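Local coordinates for protein teichoic acid D-alanine hydrolase (PDB 5ZH8) that hydrolyses the D-alanyl esters on wall teichoic acid and lipoteichoic acid of Staphylococcus aureus, influencing methicillin resistance, autolysis and cell wall structure, at residues 128-133 and 327-332. Residues are numbered along the deposited sequence; the frame is centred on the assembly and turned at random.
Sequences AQKFST and DEYRYG
Two N-H groups of R330 grip the carbonyl oxygen of E328: NE donates the firmer bond, 2.8 Å to E328 O from above the carbonyl plane, while NH2 adds a weak one. Folded back on E328, the planar, multi-donor guanidinium can meet several carbonyls at once: NH1 and NH2 also reach L316 O and E319 O. From there the chain runs through the edge strand 329-330 to G332, against the first turn of helix 129-142. G332 CA sits 3.6 Å from K130 C; glycine fits because a CB would run into K130 C and F131 N and, at these backbone angles, crowd Y331 O. Y331 O receives F131 CA-H at 3.4 Å almost in line (176° at the hydrogen) and lies at the edge of the F131 ring, in its plane. With CG anti to the backbone N, that ring reaches L298 and I302 of helix 292-303. K130 crosses Y329 at about a right angle, its CD 3.4 Å from Y329 OH, and the bend at chi4 (61°) brings NZ to a salt bridge with D213 and a hydrogen bond with S127 OG. S127 and K130 are spaced as in the SxxK motif of serine beta-lactamases and penicillin-binding proteins. Residues 331-332 thus pack the K130 turn through CA-H...O contacts, leaving its amine to D213 and S127, consistent with an active-site lysine.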
ATOM      1  N   ALA A 128      14.089  -0.915  -7.153  1.00 42.48           N
ATOM      2  CA  ALA A 128      15.263  -0.091  -7.412  1.00 41.69           C
ATOM      3  C   ALA A 128      16.506  -0.924  -7.749  1.00 42.09           C
ATOM      4  O   ALA A 128      17.467  -0.382  -8.294  1.00 41.87           O
ATOM      5  CB  ALA A 128      15.542   0.837  -6.242  1.00 41.28           C
ATOM      6  N   GLN A 129      16.497  -2.224  -7.441  1.00 43.16           N
ATOM      7  CA  GLN A 129      17.587  -3.111  -7.882  1.00 43.59           C
ATOM      8  C   GLN A 129      17.650  -3.236  -9.403  1.00 43.41           C
ATOM      9  O   GLN A 129      18.703  -3.540  -9.952  1.00 43.93           O
ATOM     10  CB  GLN A 129      17.491  -4.513  -7.267  1.00 44.88           C
ATOM     11  CG  GLN A 129      18.782  -5.312  -7.434  1.00 45.45           C
ATOM     12  CD  GLN A 129      18.691  -6.730  -6.921  1.00 46.99           C
ATOM     13  OE1 GLN A 129      17.605  -7.296  -6.816  1.00 47.71           O
ATOM     14  NE2 GLN A 129      19.842  -7.323  -6.613  1.00 47.94           N
ATOM     15  N   LYS A 130      16.535  -3.002 -10.082  1.00 43.12           N
ATOM     16  CA  LYS A 130      16.535  -2.973 -11.548  1.00 43.35           C
ATOM     17  C   LYS A 130      17.599  -2.017 -12.128  1.00 42.46           C
ATOM     18  O   LYS A 130      18.103  -2.248 -13.226  1.00 42.89           O
ATOM     19  CB  LYS A 130      15.154  -2.592 -12.076  1.00 43.65           C
ATOM     20  CG  LYS A 130      14.088  -3.643 -11.819  1.00 44.98           C
ATOM     21  CD  LYS A 130      12.791  -3.292 -12.518  1.00 45.67           C
ATOM     22  CE  LYS A 130      11.745  -4.371 -12.314  1.00 47.47           C
ATOM     23  NZ  LYS A 130      11.397  -4.565 -10.882  1.00 47.81           N
ATOM     24  N   PHE A 131      17.928  -0.958 -11.388  1.00 41.37           N
ATOM     25  CA  PHE A 131      18.994  -0.029 -11.767  1.00 40.85           C
ATOM     26  C   PHE A 131      20.355  -0.724 -11.777  1.00 41.65           C
ATOM     27  O   PHE A 131      21.144  -0.537 -12.693  1.00 42.31           O
ATOM     28  CB  PHE A 131      18.999   1.181 -10.814  1.00 39.90           C
ATOM     29  CG  PHE A 131      20.089   2.189 -11.090  1.00 39.46           C
ATOM     30  CD1 PHE A 131      20.321   2.666 -12.375  1.00 39.39           C
ATOM     31  CD2 PHE A 131      20.870   2.685 -10.048  1.00 39.43           C
ATOM     32  CE1 PHE A 131      21.318   3.597 -12.619  1.00 39.46           C
ATOM     33  CE2 PHE A 131      21.869   3.615 -10.282  1.00 39.38           C
ATOM     34  CZ  PHE A 131      22.095   4.069 -11.573  1.00 39.57           C
ATOM     35  N   SER A 132      20.617  -1.526 -10.753  1.00 42.54           N
ATOM     36  CA  SER A 132      21.822  -2.359 -10.691  1.00 43.50           C
ATOM     37  C   SER A 132      21.922  -3.268 -11.929  1.00 44.51           C
ATOM     38  O   SER A 132      22.969  -3.323 -12.589  1.00 44.79           O
ATOM     39  CB  SER A 132      21.828  -3.185  -9.393  1.00 44.11           C
ATOM     40  OG  SER A 132      22.687  -4.312  -9.475  1.00 45.59           O
ATOM     41  N   THR A 133      20.820  -3.953 -12.238  1.00 44.91           N
ATOM     42  CA  THR A 133      20.734  -4.839 -13.398  1.00 45.81           C
ATOM     43  C   THR A 133      20.906  -4.063 -14.722  1.00 45.47           C
ATOM     44  O   THR A 133      21.561  -4.545 -15.652  1.00 46.38           O
ATOM     45  CB  THR A 133      19.388  -5.605 -13.408  1.00 46.46           C
ATOM     46  OG1 THR A 133      19.261  -6.377 -12.209  1.00 46.77           O
ATOM     47  CG2 THR A 133      19.280  -6.538 -14.623  1.00 47.62           C
ATOM     48  N   ASP A 327      11.351   6.627 -23.580  1.00 51.69           N
ATOM     49  CA  ASP A 327      10.567   6.863 -22.376  1.00 51.52           C
ATOM     50  C   ASP A 327      11.440   7.485 -21.303  1.00 49.97           C
ATOM     51  O   ASP A 327      12.665   7.526 -21.429  1.00 49.54           O
ATOM     52  CB  ASP A 327       9.966   5.541 -21.868  1.00 51.60           C
ATOM     53  CG  ASP A 327       9.184   4.795 -22.951  1.00 53.87           C
ATOM     54  OD1 ASP A 327       8.550   5.495 -23.765  1.00 56.13           O
ATOM     55  OD2 ASP A 327       9.233   3.543 -23.026  1.00 54.15           O
ATOM     56  N   GLU A 328      10.799   7.980 -20.250  1.00 49.59           N
ATOM     57  CA  GLU A 328      11.513   8.481 -19.079  1.00 48.09           C
ATOM     58  C   GLU A 328      12.266   7.329 -18.436  1.00 46.60           C
ATOM     59  O   GLU A 328      13.396   7.494 -17.966  1.00 45.56           O
ATOM     60  CB  GLU A 328      10.539   9.096 -18.070  1.00 48.22           C
ATOM     61  CG  GLU A 328       9.864  10.365 -18.562  1.00 49.76           C
ATOM     62  CD  GLU A 328       8.966  11.011 -17.520  1.00 50.10           C
ATOM     63  OE1 GLU A 328       8.540  10.318 -16.567  1.00 49.37           O
ATOM     64  OE2 GLU A 328       8.681  12.220 -17.661  1.00 51.22           O
ATOM     65  N   TYR A 329      11.634   6.158 -18.437  1.00 46.72           N
ATOM     66  CA  TYR A 329      12.225   4.955 -17.865  1.00 45.64           C
ATOM     67  C   TYR A 329      13.322   4.383 -18.762  1.00 45.27           C
ATOM     68  O   TYR A 329      13.147   4.281 -19.967  1.00 46.42           O
ATOM     69  CB  TYR A 329      11.148   3.895 -17.645  1.00 46.31           C
ATOM     70  CG  TYR A 329      11.579   2.770 -16.743  1.00 45.72           C
ATOM     71  CD1 TYR A 329      11.571   2.926 -15.375  1.00 44.90           C
ATOM     72  CD2 TYR A 329      11.999   1.549 -17.259  1.00 46.23           C
ATOM     73  CE1 TYR A 329      11.951   1.911 -14.532  1.00 44.57           C
ATOM     74  CE2 TYR A 329      12.391   0.522 -16.418  1.00 45.72           C
ATOM     75  CZ  TYR A 329      12.362   0.713 -15.056  1.00 44.97           C
ATOM     76  OH  TYR A 329      12.735  -0.287 -14.193  1.00 45.31           O
ATOM     77  N   ARG A 330      14.451   4.034 -18.159  1.00 43.84           N
ATOM     78  CA  ARG A 330      15.488   3.260 -18.834  1.00 43.88           C
ATOM     79  C   ARG A 330      16.396   2.598 -17.799  1.00 43.16           C
ATOM     80  O   ARG A 330      16.668   3.172 -16.735  1.00 42.33           O
ATOM     81  CB  ARG A 330      16.325   4.124 -19.795  1.00 44.08           C
ATOM     82  CG  ARG A 330      17.467   4.919 -19.148  1.00 43.12           C
ATOM     83  CD  ARG A 330      16.963   6.011 -18.203  1.00 42.36           C
ATOM     84  NE  ARG A 330      15.992   6.859 -18.879  1.00 42.93           N
ATOM     85  CZ  ARG A 330      16.296   7.759 -19.805  1.00 43.49           C
ATOM     86  NH1 ARG A 330      17.556   7.971 -20.170  1.00 43.44           N
ATOM     87  NH2 ARG A 330      15.329   8.459 -20.371  1.00 44.48           N
ATOM     88  N   TYR A 331      16.854   1.389 -18.115  1.00 43.54           N
ATOM     89  CA  TYR A 331      17.853   0.689 -17.302  1.00 43.18           C
ATOM     90  C   TYR A 331      17.554   0.738 -15.801  1.00 42.58           C
ATOM     91  O   TYR A 331      18.446   0.967 -14.987  1.00 42.11           O
ATOM     92  CB  TYR A 331      19.257   1.236 -17.615  1.00 42.56           C
ATOM     93  CG  TYR A 331      19.703   0.900 -19.016  1.00 43.60           C
ATOM     94  CD1 TYR A 331      20.247  -0.354 -19.310  1.00 44.20           C
ATOM     95  CD2 TYR A 331      19.561   1.818 -20.063  1.00 44.11           C
ATOM     96  CE1 TYR A 331      20.656  -0.676 -20.595  1.00 45.02           C
ATOM     97  CE2 TYR A 331      19.964   1.499 -21.352  1.00 44.99           C
ATOM     98  CZ  TYR A 331      20.507   0.251 -21.610  1.00 45.41           C
ATOM     99  OH  TYR A 331      20.908  -0.075 -22.884  1.00 46.50           O
ATOM    100  N   GLY A 332      16.288   0.532 -15.454  1.00 43.22           N
ATOM    101  CA  GLY A 332      15.870   0.446 -14.057  1.00 43.25           C
ATOM    102  C   GLY A 332      15.545   1.741 -13.334  1.00 42.89           C
ATOM    103  O   GLY A 332      15.321   1.715 -12.130  1.00 43.36           O
TER